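Local coordinates for protein RRNA methyltransferase (Streptomyces viridochromogenes, PDB 1O9G) that methylates guanine-2535 of 23S ribosomal RNA at N1, using S-adenosyl-L-methionine, and so confers resistance to the orthosomycin antibiotic avilamycin, at residues E38-A43 against V171-L176; T54-C59 against R198-A203; L69-R74 against A98-A103; Q79-D84 against S167-V172; R150-F155 against S161-G166. The protein carries 3 engineered substitutions. All blocks are in the same frame, centred on the assembly; numbering follows the deposited sequence.

Contact 1 of 5, residues E38-A43 against V171-L176; sequences EIFQRA and VVLTDL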
# COMPACT_ATOMS: atom_id res chain seq x y z
N GLU A 38 7.42 6.10 5.71
CA GLU A 38 7.50 7.56 5.76
C GLU A 38 6.21 8.18 5.22
O GLU A 38 5.64 9.06 5.85
CB GLU A 38 8.71 8.07 4.97
CG GLU A 38 8.85 9.58 4.91
CD GLU A 38 9.27 10.24 6.21
OE1 GLU A 38 9.77 9.55 7.12
OE2 GLU A 38 9.10 11.47 6.33
N ILE A 39 5.75 7.73 4.07
CA ILE A 39 4.57 8.29 3.45
C ILE A 39 3.36 8.00 4.36
O ILE A 39 2.55 8.89 4.60
CB ILE A 39 4.34 7.74 2.02
CG1 ILE A 39 5.47 8.14 1.07
CG2 ILE A 39 3.00 8.22 1.50
CD1 ILE A 39 5.49 7.40 -0.25
N PHE A 40 3.24 6.76 4.82
CA PHE A 40 2.09 6.37 5.65
C PHE A 40 2.03 7.21 6.93
O PHE A 40 0.97 7.70 7.32
CB PHE A 40 2.12 4.87 5.96
CG PHE A 40 0.98 4.41 6.81
CD1 PHE A 40 -0.29 4.40 6.29
CD2 PHE A 40 1.17 4.02 8.12
CE1 PHE A 40 -1.35 3.98 7.05
CE2 PHE A 40 0.13 3.60 8.89
CZ PHE A 40 -1.14 3.58 8.37
N GLN A 41 3.18 7.40 7.58
CA GLN A 41 3.23 8.19 8.80
C GLN A 41 2.92 9.67 8.55
O GLN A 41 2.27 10.30 9.36
CB GLN A 41 4.56 7.98 9.53
CG GLN A 41 4.70 6.57 10.08
CD GLN A 41 5.93 6.39 10.91
OE1 GLN A 41 6.05 7.03 11.95
NE2 GLN A 41 6.87 5.59 10.43
N ARG A 42 3.34 10.19 7.40
CA ARG A 42 2.97 11.55 7.02
C ARG A 42 1.45 11.67 6.84
O ARG A 42 0.85 12.68 7.20
CB ARG A 42 3.69 12.02 5.74
CG ARG A 42 5.16 12.34 5.98
CD ARG A 42 5.91 12.68 4.72
NE ARG A 42 7.33 12.98 4.94
CZ ARG A 42 7.97 14.02 4.44
NH1 ARG A 42 7.35 14.95 3.74
NH2 ARG A 42 9.26 14.14 4.67
N ALA A 43 0.83 10.67 6.25
CA ALA A 43 -0.60 10.69 6.08
C ALA A 43 -1.31 10.65 7.43
O ALA A 43 -2.27 11.39 7.68
CB ALA A 43 -1.04 9.55 5.20
N VAL A 171 -7.30 6.61 4.93
CA VAL A 171 -6.10 6.81 4.15
C VAL A 171 -6.19 5.95 2.90
O VAL A 171 -6.51 4.76 2.99
CB VAL A 171 -4.81 6.47 4.94
CG1 VAL A 171 -3.55 6.66 4.09
CG2 VAL A 171 -4.71 7.33 6.22
N VAL A 172 -5.92 6.57 1.77
CA VAL A 172 -5.60 5.88 0.53
C VAL A 172 -4.11 6.08 0.31
O VAL A 172 -3.60 7.18 0.43
CB VAL A 172 -6.38 6.45 -0.63
CG1 VAL A 172 -5.78 5.95 -1.98
CG2 VAL A 172 -7.84 6.12 -0.50
N LEU A 173 -3.41 5.01 -0.04
CA LEU A 173 -1.98 5.11 -0.33
C LEU A 173 -1.72 4.16 -1.48
O LEU A 173 -1.99 2.97 -1.38
CB LEU A 173 -1.13 4.79 0.90
CG LEU A 173 0.36 5.12 0.87
CD1 LEU A 173 0.91 5.21 2.29
CD2 LEU A 173 1.16 4.13 0.07
N THR A 174 -1.24 4.70 -2.60
CA THR A 174 -1.00 3.89 -3.76
C THR A 174 0.17 4.40 -4.60
O THR A 174 0.44 5.58 -4.66
CB THR A 174 -2.30 3.78 -4.57
OG1 THR A 174 -2.19 2.71 -5.51
CG2 THR A 174 -2.59 5.07 -5.34
N ASP A 175 0.85 3.45 -5.22
CA ASP A 175 1.90 3.67 -6.18
C ASP A 175 1.24 3.59 -7.53
O ASP A 175 0.60 2.58 -7.87
CB ASP A 175 2.97 2.58 -6.00
CG ASP A 175 4.22 2.82 -6.81
OD1 ASP A 175 4.51 3.97 -7.21
OD2 ASP A 175 4.98 1.88 -7.11
N LEU A 176 1.36 4.64 -8.33
CA LEU A 176 0.56 4.73 -9.55
C LEU A 176 0.97 3.63 -10.52
O LEU A 176 2.16 3.29 -10.62
CB LEU A 176 0.65 6.12 -10.16
CG LEU A 176 0.02 7.25 -9.34
CD1 LEU A 176 0.19 8.62 -9.97
CD2 LEU A 176 -1.46 6.96 -9.05
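Leu173 points its side chain from strand 171-175 into the helix at Ile39 and Phe40, and Val171 does the same toward Ala43. These meetings are all apolar. Leu173 CD1 touches two residues. It lies 3.7 Å from Ile39 CG2 and 3.7 Å from Phe40 CA, so it rests on the helix backbone as well as on a side chain. The same methyl sits at the edge of the Phe40 ring, near its plane. Two residues earlier in the strand, Val171 CG1 meets Ala43 CB at 4.0 Å. Ile39 turns CG2 toward the strand because this branch stands trans to the backbone N, while CG1 lies beside the backbone N (chi1 -64°). The axes of helix segment 38-43 and strand 171-175 run nearly antiparallel, at 158°, and approach to 9.6 Å.

The polar interactions lie within the helix segment and beyond it. Arg42 NE gives a straight bond of 2.7 Å to Glu38 OE2, within the guanidinium plane and on the anti side of the carboxylate. Arg42 NH2 adds a weak bond to the same oxygen, which also accepts from the backbone N of Arg5. Glu38 OE1 takes the backbone N of His6 and Ala7. Arg42 NH1 makes a salt bridge with Glu228. The pair thus ties the helix to the N-terminal stretch at Arg5, His6 and Ala7.

Helix 33-45 lies on one face of the central sheet. Strand 53-57 flanks Val171 and Leu173 on one side, and Ala211 and Val209 of strand 209-214 touch Ile39 and Ala43. Leu65 and Leu69 of helix 64-72 complete the apolar layer.

Contact 2 of 5, residues T54-C59 against R198-A203; sequences TLWDPC and RSLASA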
# COMPACT_ATOMS: atom_id res chain seq x y z
N THR A 54 -8.53 2.76 8.66
CA THR A 54 -8.80 1.91 7.54
C THR A 54 -8.00 2.44 6.36
O THR A 54 -8.12 3.61 5.98
CB THR A 54 -10.29 1.92 7.24
OG1 THR A 54 -10.98 1.31 8.35
CG2 THR A 54 -10.59 1.13 5.98
N LEU A 55 -7.15 1.58 5.81
CA LEU A 55 -6.24 1.92 4.71
C LEU A 55 -6.64 1.17 3.44
O LEU A 55 -6.83 -0.04 3.48
CB LEU A 55 -4.83 1.54 5.09
CG LEU A 55 -3.70 1.59 4.06
CD1 LEU A 55 -3.48 2.95 3.58
CD2 LEU A 55 -2.42 0.96 4.56
N TRP A 56 -6.73 1.91 2.32
CA TRP A 56 -7.13 1.36 1.03
C TRP A 56 -6.02 1.64 0.01
O TRP A 56 -5.58 2.78 -0.13
CB TRP A 56 -8.41 2.04 0.60
CG TRP A 56 -9.03 1.64 -0.71
CD1 TRP A 56 -8.83 0.51 -1.44
CD2 TRP A 56 -10.06 2.39 -1.38
NE1 TRP A 56 -9.66 0.51 -2.54
CE2 TRP A 56 -10.41 1.66 -2.54
CE3 TRP A 56 -10.66 3.63 -1.16
CZ2 TRP A 56 -11.36 2.10 -3.44
CZ3 TRP A 56 -11.63 4.08 -2.08
CH2 TRP A 56 -11.96 3.31 -3.19
N ASP A 57 -5.66 0.60 -0.74
CA ASP A 57 -4.83 0.72 -1.92
C ASP A 57 -5.67 0.28 -3.12
O ASP A 57 -5.89 -0.91 -3.33
CB ASP A 57 -3.58 -0.12 -1.80
CG ASP A 57 -2.62 0.11 -2.93
OD1 ASP A 57 -3.04 0.65 -4.00
OD2 ASP A 57 -1.42 -0.21 -2.82
N PRO A 58 -6.20 1.26 -3.87
CA PRO A 58 -7.07 1.02 -5.03
C PRO A 58 -6.34 0.75 -6.34
O PRO A 58 -6.99 0.58 -7.39
CB PRO A 58 -7.86 2.32 -5.14
CG PRO A 58 -6.88 3.37 -4.73
CD PRO A 58 -6.09 2.71 -3.61
N CYS A 59 -5.02 0.73 -6.31
CA CYS A 59 -4.19 0.29 -7.43
C CYS A 59 -3.14 -0.63 -6.88
O CYS A 59 -1.95 -0.39 -6.98
CB CYS A 59 -3.54 1.43 -8.19
SG CYS A 59 -4.61 2.79 -8.60
N ARG A 198 -10.60 12.57 -8.20
CA ARG A 198 -12.02 12.87 -8.13
C ARG A 198 -12.85 11.61 -7.91
O ARG A 198 -13.80 11.63 -7.15
CB ARG A 198 -12.50 13.57 -9.39
CG ARG A 198 -12.03 15.02 -9.51
CD ARG A 198 -12.78 15.79 -10.57
NE ARG A 198 -12.96 14.94 -11.74
CZ ARG A 198 -12.15 14.88 -12.79
NH1 ARG A 198 -11.08 15.68 -12.89
NH2 ARG A 198 -12.44 14.03 -13.77
N SER A 199 -12.48 10.53 -8.57
CA SER A 199 -13.19 9.28 -8.38
C SER A 199 -13.11 8.82 -6.93
O SER A 199 -14.12 8.51 -6.30
CB SER A 199 -12.63 8.21 -9.32
OG SER A 199 -13.40 7.04 -9.26
N LEU A 200 -11.91 8.79 -6.39
CA LEU A 200 -11.70 8.37 -5.01
C LEU A 200 -12.46 9.27 -4.05
O LEU A 200 -13.09 8.77 -3.13
CB LEU A 200 -10.21 8.38 -4.67
CG LEU A 200 -9.38 7.27 -5.33
CD1 LEU A 200 -7.89 7.47 -5.08
CD2 LEU A 200 -9.85 5.92 -4.86
N ALA A 201 -12.38 10.58 -4.22
CA ALA A 201 -12.96 11.50 -3.26
C ALA A 201 -14.48 11.35 -3.21
O ALA A 201 -15.09 11.60 -2.18
CB ALA A 201 -12.56 12.94 -3.57
N SER A 202 -15.09 10.92 -4.31
CA SER A 202 -16.53 10.69 -4.34
C SER A 202 -16.96 9.57 -3.39
O SER A 202 -18.10 9.54 -2.95
CB SER A 202 -17.03 10.40 -5.76
OG SER A 202 -16.68 9.09 -6.23
N ALA A 203 -16.05 8.67 -3.09
CA ALA A 203 -16.35 7.49 -2.28
C ALA A 203 -15.85 7.57 -0.82
O ALA A 203 -16.21 6.72 -0.01
CB ALA A 203 -15.77 6.26 -2.93
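Leu200 reaches from helix 190-203 toward the indole of Trp56 and the ring of Pro58, and one methyl makes both contacts. Its CD2 lies 3.7 Å from Trp56 CH2 and 3.8 Å from Trp56 CZ3, near the CZ3-CH2 bond of the six-membered ring. The approach is oblique to the ring plane. The same CD2 is 3.9 Å from Pro58 CG, where the two side chains cross at about a right angle. Pro58 in turn lays CB over one face of the Trp56 ring, 3.5 Å above its plane and offset toward the rim. The methyl therefore fits where the two rings meet.

Trp56 extends toward the helix because CG is trans to the backbone N (chi1 -180°). Its polar end is fixed separately: NE1 bonds to Ser83 OG. Val163 and Leu164 of helix 160-164 also pack on the indole.

Beyond Trp56 the strand ends in an Asx turn, in which Asp57 OD1 accepts from Cys59 N at 3.0 Å. Asp57 OD1 also bonds to Thr174 OG1. Strand 53-57 leads into a glycine-containing loop, as in the first conserved motif of Rossmann-like methyltransferases, where this loop commonly borders the S-adenosylmethionine site.

Contact 3 of 5, residues L69-R74 against A98-A103; sequences LGLLHR and ALLSPA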
# COMPACT_ATOMS: atom_id res chain seq x y z
N LEU A 69 2.71 -2.36 4.74
CA LEU A 69 2.11 -1.43 5.66
C LEU A 69 1.24 -2.12 6.68
O LEU A 69 1.25 -1.77 7.86
CB LEU A 69 1.34 -0.38 4.93
CG LEU A 69 2.22 0.55 4.09
CD1 LEU A 69 1.31 1.42 3.21
CD2 LEU A 69 3.12 1.41 4.98
N GLY A 70 0.49 -3.12 6.24
CA GLY A 70 -0.38 -3.89 7.10
C GLY A 70 0.37 -4.55 8.25
O GLY A 70 -0.08 -4.51 9.40
N LEU A 71 1.53 -5.14 7.97
CA LEU A 71 2.34 -5.79 8.99
C LEU A 71 3.10 -4.75 9.82
O LEU A 71 3.05 -4.75 11.04
CB LEU A 71 3.30 -6.82 8.38
CG LEU A 71 2.64 -8.03 7.71
CD1 LEU A 71 3.66 -8.86 6.96
CD2 LEU A 71 1.88 -8.85 8.72
N LEU A 72 3.77 -3.85 9.15
CA LEU A 72 4.63 -2.90 9.84
C LEU A 72 3.82 -1.99 10.76
O LEU A 72 4.25 -1.70 11.88
CB LEU A 72 5.48 -2.10 8.84
CG LEU A 72 6.56 -1.21 9.39
CD1 LEU A 72 7.54 -1.99 10.22
CD2 LEU A 72 7.28 -0.54 8.25
N HIS A 73 2.63 -1.59 10.32
CA HIS A 73 1.79 -0.65 11.03
C HIS A 73 0.50 -1.26 11.58
O HIS A 73 -0.51 -0.57 11.77
CB HIS A 73 1.50 0.56 10.14
CG HIS A 73 2.69 1.42 9.92
ND1 HIS A 73 3.16 2.28 10.87
CD2 HIS A 73 3.56 1.50 8.88
CE1 HIS A 73 4.26 2.87 10.42
NE2 HIS A 73 4.51 2.42 9.21
N ARG A 74 0.55 -2.55 11.86
CA ARG A 74 -0.59 -3.28 12.38
C ARG A 74 -1.25 -2.59 13.56
O ARG A 74 -2.47 -2.53 13.61
CB ARG A 74 -0.17 -4.67 12.78
CG ARG A 74 -1.20 -5.53 13.48
CD ARG A 74 -2.33 -5.85 12.53
NE ARG A 74 -3.49 -6.48 13.14
CZ ARG A 74 -4.53 -5.82 13.66
NH1 ARG A 74 -4.56 -4.49 13.73
NH2 ARG A 74 -5.57 -6.52 14.00
N ALA A 98 -2.83 -12.79 2.26
CA ALA A 98 -2.93 -13.97 3.11
C ALA A 98 -1.94 -13.89 4.29
O ALA A 98 -2.18 -14.49 5.33
CB ALA A 98 -2.73 -15.23 2.30
N LEU A 99 -0.83 -13.18 4.12
CA LEU A 99 0.17 -13.00 5.15
C LEU A 99 -0.24 -12.06 6.28
O LEU A 99 0.50 -11.90 7.24
CB LEU A 99 1.48 -12.50 4.53
CG LEU A 99 2.05 -13.42 3.44
CD1 LEU A 99 3.20 -12.71 2.79
CD2 LEU A 99 2.47 -14.76 4.00
N LEU A 100 -1.42 -11.46 6.18
CA LEU A 100 -1.92 -10.57 7.23
C LEU A 100 -2.62 -11.33 8.35
O LEU A 100 -3.18 -10.69 9.24
CB LEU A 100 -2.83 -9.50 6.64
CG LEU A 100 -2.11 -8.56 5.70
CD1 LEU A 100 -3.09 -7.61 5.11
CD2 LEU A 100 -0.98 -7.79 6.40
N SER A 101 -2.60 -12.65 8.31
CA SER A 101 -3.05 -13.42 9.46
C SER A 101 -1.95 -14.33 9.97
O SER A 101 -1.08 -14.75 9.21
CB SER A 101 -4.29 -14.25 9.15
OG SER A 101 -3.93 -15.41 8.45
N PRO A 102 -1.95 -14.64 11.26
CA PRO A 102 -0.99 -15.65 11.74
C PRO A 102 -1.04 -16.96 10.95
O PRO A 102 0.05 -17.49 10.65
CB PRO A 102 -1.37 -15.82 13.20
CG PRO A 102 -1.95 -14.49 13.58
CD PRO A 102 -2.73 -14.06 12.36
N ALA A 103 -2.21 -17.43 10.55
CA ALA A 103 -2.31 -18.70 9.80
C ALA A 103 -1.60 -18.58 8.46
O ALA A 103 -0.94 -19.51 8.04
CB ALA A 103 -3.75 -19.13 9.59
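Leu71 and Leu100 bring their CA atoms to 6.6 Å, one near the C-terminal end of helix 64-72, the other in a type I beta turn from Ala98 to Ser101. The helix closes with a bond from His73 N to Leu69 O, and His73 is the first residue to leave helical angles. Ser101 then takes the N-cap position of helix 102-119, and its OG accepts from Gly104 N.

Two leucine ends carry the contact. Leu71 CD2 meets Leu100 CD2 at 3.8 Å. Leu71 CD2 also lies 3.7 Å from the carbonyl oxygen Leu99 O. Leu100 CD2 also lies 4.0 Å from Gly70 C, where no side chain stands between. Both leucines set CG opposite the carbonyl carbon (chi1 -64° in each), and their ends come nearer than their CB atoms do. Leu16 and Leu138 also pack on Leu71.

The turn is tied to its surroundings by the backbone of Leu100, which bonds to Leu145. Arg74 reaches the carbonyl oxygens of Gly143 and Ala144. Across the two segments, methyl groups meet one another, a carbonyl oxygen and the bare Gly70 backbone. The contact therefore rests on shape and burial, and sets no direction as a polar bond would.

Contact 4 of 5, residues Q79-D84 against S167-V172; sequences QVIASD and SAPDVV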
# COMPACT_ATOMS: atom_id res chain seq x y z
N GLN A 79 -8.21 -2.20 9.49
CA GLN A 79 -8.44 -3.09 8.35
C GLN A 79 -7.76 -2.49 7.14
O GLN A 79 -7.53 -1.27 7.10
CB GLN A 79 -9.92 -3.26 8.04
CG GLN A 79 -10.54 -2.02 7.54
CD GLN A 79 -12.01 -2.13 7.25
OE1 GLN A 79 -12.41 -2.84 6.31
NE2 GLN A 79 -12.84 -1.42 8.04
N VAL A 80 -7.47 -3.32 6.16
CA VAL A 80 -6.98 -2.88 4.88
C VAL A 80 -7.89 -3.40 3.77
O VAL A 80 -8.52 -4.45 3.87
CB VAL A 80 -5.50 -3.29 4.64
CG1 VAL A 80 -4.61 -2.69 5.69
CG2 VAL A 80 -5.31 -4.77 4.63
N ILE A 81 -7.91 -2.60 2.69
CA ILE A 81 -8.69 -2.90 1.50
C ILE A 81 -7.78 -2.77 0.30
O ILE A 81 -7.11 -1.77 0.14
CB ILE A 81 -9.88 -1.93 1.37
CG1 ILE A 81 -10.73 -1.98 2.66
CG2 ILE A 81 -10.68 -2.26 0.14
CD1 ILE A 81 -11.82 -0.94 2.77
N ALA A 82 -7.83 -3.79 -0.56
CA ALA A 82 -7.06 -3.79 -1.81
C ALA A 82 -8.02 -3.90 -2.99
O ALA A 82 -8.96 -4.68 -2.99
CB ALA A 82 -6.12 -4.91 -1.85
N SER A 83 -7.71 -3.14 -4.02
CA SER A 83 -8.39 -3.35 -5.28
C SER A 83 -7.51 -2.91 -6.45
O SER A 83 -6.55 -2.14 -6.27
CB SER A 83 -9.76 -2.65 -5.29
OG SER A 83 -9.67 -1.25 -5.12
N ASP A 84 -7.80 -3.46 -7.62
CA ASP A 84 -7.11 -3.13 -8.86
C ASP A 84 -7.94 -3.63 -10.03
O ASP A 84 -8.87 -4.39 -9.85
CB ASP A 84 -5.71 -3.73 -8.90
CG ASP A 84 -4.71 -2.90 -9.69
OD1 ASP A 84 -5.12 -2.24 -10.67
OD2 ASP A 84 -3.50 -2.86 -9.43
N SER A 167 -17.21 0.18 4.58
CA SER A 167 -16.08 0.83 5.25
C SER A 167 -15.83 2.22 4.67
O SER A 167 -16.10 2.49 3.50
CB SER A 167 -14.81 0.02 5.07
OG SER A 167 -14.93 -1.26 5.65
N ALA A 168 -15.32 3.10 5.53
CA ALA A 168 -14.96 4.47 5.17
C ALA A 168 -13.45 4.67 5.35
O ALA A 168 -12.99 5.02 6.44
CB ALA A 168 -15.75 5.46 6.03
N PRO A 169 -12.64 4.42 4.31
CA PRO A 169 -11.19 4.57 4.47
C PRO A 169 -10.75 5.95 4.94
O PRO A 169 -11.23 6.95 4.43
CB PRO A 169 -10.67 4.25 3.10
CG PRO A 169 -11.68 3.37 2.53
CD PRO A 169 -12.99 3.90 2.99
N ASP A 170 -9.81 5.97 5.88
CA ASP A 170 -9.20 7.21 6.33
C ASP A 170 -7.98 7.60 5.50
O ASP A 170 -7.63 8.75 5.45
CB ASP A 170 -8.79 7.08 7.79
CG ASP A 170 -9.90 6.51 8.65
OD1 ASP A 170 -10.88 7.24 8.92
OD2 ASP A 170 -9.92 5.32 9.02
N VAL A 171 -7.30 6.61 4.93
CA VAL A 171 -6.10 6.81 4.15
C VAL A 171 -6.19 5.95 2.90
O VAL A 171 -6.51 4.76 2.99
CB VAL A 171 -4.81 6.47 4.94
CG1 VAL A 171 -3.55 6.66 4.09
CG2 VAL A 171 -4.71 7.33 6.22
N VAL A 172 -5.92 6.57 1.77
CA VAL A 172 -5.60 5.88 0.53
C VAL A 172 -4.11 6.08 0.31
O VAL A 172 -3.60 7.18 0.43
CB VAL A 172 -6.38 6.45 -0.63
CG1 VAL A 172 -5.78 5.95 -1.98
CG2 VAL A 172 -7.84 6.12 -0.50
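Ser167 OG lies 3.0 Å from Gln79 OE1 and 3.2 Å from Gln79 NE2, near both ends of one amide. A hydrogen bond from the serine hydroxyl to OE1 is likely, though its proton has another acceptor within reach. This polar pair joins two parts of the Rossmann-like methyltransferase sheet: a point near the start of strand 77-84 and the loop that leads into strand 171-175. Strand 53-57 lies between the two strands in the sheet. The contact therefore bridges over a neighbour, and the two backbones stay apart, 8.4 Å from CA to CA at Ile81 and Pro169.

Gln79 reaches the serine by a particular route. Its CG stands between the backbone N and the carbonyl carbon (chi1 67°), and the chain then runs out extended to the amide. Gln79 NE2 also makes a weak bond to Thr54 OG1 on the strand between. Thr54 and Ser167 thus both lie close to the amide.

The rest is apolar. Ile81 points toward the loop, and its end meets Ser167 and Pro169. Trp56 of the strand between touches both Ile81 and Pro169. Leu164 packs on the same two residues from helix 160-164. Farther along the strand, Asp84 OD2 bonds to Gly61 N. At the loop, Ile81 CD1 lies 3.9 Å from Ser167 CB and 4.3 Å from Pro169 CG.

Contact 5 of 5, residues R150-F155 against S161-G166; sequences RTADVF and SAVLAG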
# COMPACT_ATOMS: atom_id res chain seq x y z
N ARG A 150 -10.77 -7.07 -4.01
CA ARG A 150 -11.75 -7.22 -5.10
C ARG A 150 -11.18 -6.54 -6.37
O ARG A 150 -10.32 -5.68 -6.30
CB ARG A 150 -13.12 -6.56 -4.78
CG ARG A 150 -14.01 -7.25 -3.75
CD ARG A 150 -15.40 -6.66 -3.66
NE ARG A 150 -16.28 -7.35 -2.68
CZ ARG A 150 -16.13 -7.32 -1.35
NH1 ARG A 150 -15.14 -6.67 -0.75
NH2 ARG A 150 -17.00 -7.97 -0.62
N THR A 151 -11.68 -6.95 -7.52
CA THR A 151 -11.44 -6.24 -8.78
C THR A 151 -12.32 -5.01 -8.89
O THR A 151 -13.53 -5.09 -8.69
CB THR A 151 -11.76 -7.16 -9.95
OG1 THR A 151 -11.01 -8.37 -9.82
CG2 THR A 151 -11.30 -6.54 -11.23
N ALA A 152 -11.72 -3.88 -9.20
CA ALA A 152 -12.44 -2.64 -9.49
C ALA A 152 -11.57 -1.60 -10.19
O ALA A 152 -10.40 -1.42 -9.86
CB ALA A 152 -13.02 -2.06 -8.23
N ASP A 153 -12.16 -0.92 -11.17
CA ASP A 153 -11.51 0.18 -11.85
C ASP A 153 -11.64 1.44 -11.01
O ASP A 153 -12.73 1.93 -10.83
CB ASP A 153 -12.16 0.39 -13.23
CG ASP A 153 -11.48 1.47 -14.04
OD1 ASP A 153 -10.50 2.07 -13.57
OD2 ASP A 153 -11.88 1.77 -15.18
N VAL A 154 -10.52 1.93 -10.48
CA VAL A 154 -10.49 3.09 -9.60
C VAL A 154 -11.00 4.34 -10.30
O VAL A 154 -11.47 5.26 -9.65
CB VAL A 154 -9.06 3.32 -9.04
CG1 VAL A 154 -8.07 3.76 -10.14
CG2 VAL A 154 -9.09 4.34 -7.93
N PHE A 155 -10.92 4.38 -11.63
CA PHE A 155 -11.43 5.51 -12.39
C PHE A 155 -12.95 5.53 -12.58
O PHE A 155 -13.51 6.49 -13.13
CB PHE A 155 -10.75 5.56 -13.76
CG PHE A 155 -9.31 5.92 -13.68
CD1 PHE A 155 -8.91 7.25 -13.77
CD2 PHE A 155 -8.35 4.95 -13.50
CE1 PHE A 155 -7.57 7.60 -13.70
CE2 PHE A 155 -7.00 5.29 -13.42
CZ PHE A 155 -6.62 6.62 -13.51
N SER A 161 -18.23 1.59 -4.29
CA SER A 161 -19.00 1.21 -3.11
C SER A 161 -18.92 -0.29 -2.80
O SER A 161 -18.83 -0.68 -1.64
CB SER A 161 -20.45 1.68 -3.23
OG SER A 161 -21.20 0.80 -4.04
N ALA A 162 -18.88 -1.12 -3.84
CA ALA A 162 -18.73 -2.55 -3.63
C ALA A 162 -17.35 -2.96 -3.08
O ALA A 162 -17.24 -3.93 -2.36
CB ALA A 162 -19.02 -3.32 -4.94
N VAL A 163 -16.31 -2.25 -3.47
CA VAL A 163 -14.98 -2.47 -2.89
C VAL A 163 -15.04 -2.13 -1.40
O VAL A 163 -14.43 -2.82 -0.59
CB VAL A 163 -13.91 -1.58 -3.59
CG1 VAL A 163 -12.55 -1.69 -2.92
CG2 VAL A 163 -13.77 -1.98 -5.05
N LEU A 164 -15.69 -1.03 -1.04
CA LEU A 164 -15.63 -0.56 0.34
C LEU A 164 -16.52 -1.37 1.30
O LEU A 164 -16.21 -1.48 2.49
CB LEU A 164 -15.93 0.93 0.39
CG LEU A 164 -14.89 1.78 -0.34
CD1 LEU A 164 -15.25 3.20 -0.13
CD2 LEU A 164 -13.46 1.52 0.16
N ALA A 165 -17.60 -1.93 0.77
CA ALA A 165 -18.55 -2.75 1.53
C ALA A 165 -18.90 -2.12 2.89
O ALA A 165 -18.87 -2.77 3.92
CB ALA A 165 -18.02 -4.16 1.69
N GLY A 166 -19.18 -0.83 2.88
CA GLY A 166 -19.58 -0.14 4.09
C GLY A 166 -18.47 0.49 4.91
O GLY A 166 -18.76 1.22 5.84
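Arg150 lays one face of its guanidinium over the carbonyl oxygen of Ala162, which stands 3.4 Å above the plane and is offset toward the rim. The aliphatic part takes part too, with Arg150 CD 3.5 Å from Ala162 O. Arg150 NH1 comes to 3.9 Å from Val163 O, obliquely to the plane. The chain lies fully extended from CG to NE, and this carries the charged end along the last turn of helix 160-164.

Ala152 makes the second part of the contact. Its CB presses on Val163 CG2 at 3.3 Å, tighter than usual for two carbons. With CG1 trans to the backbone N (chi1 174°), CG2 stands opposite the carbonyl carbon, and this branch meets Ala152. Val163 also touches Ile81, Ser83 and Trp56, so it packs helix 160-164 against the sheet. Beyond Ala152, Asp153 OD1 accepts from Phe155 N at 3.0 Å in an Asx turn.

The segments belong to the crossover from edge strand 147-151 through helix 160-164 to strand 171-175, part of the alternating strand and helix pattern of the fold. The carbonyl oxygens at the helix end would carry partial negative charge. Their closeness to the arginine is probably favourable electrostatically, although the approach is over a face and is not a hydrogen bond.

Overall arrangement
All five contacts are built on or beside one mixed sheet. Contact 1 lies on one face. Contacts 2, 4 and 5 cluster on the other, with centres about 7 Å apart for contacts 2 and 4 and about 9 Å for contacts 2 and 5 and for 4 and 5. Contact 3 is about 17 Å from contact 1, centre to centre, yet they touch where the rings of Phe40 and His73 meet. Thr174 OG1 and Asp57 OD1, 2.7 Å apart, link contacts 1 and 2. Asp84 O and Ala152 N, 3.0 Å apart, join contacts 4 and 5. The C-terminal ends of strands 53-57 and 77-84 probably border the S-adenosylmethionine site, as in class I relatives.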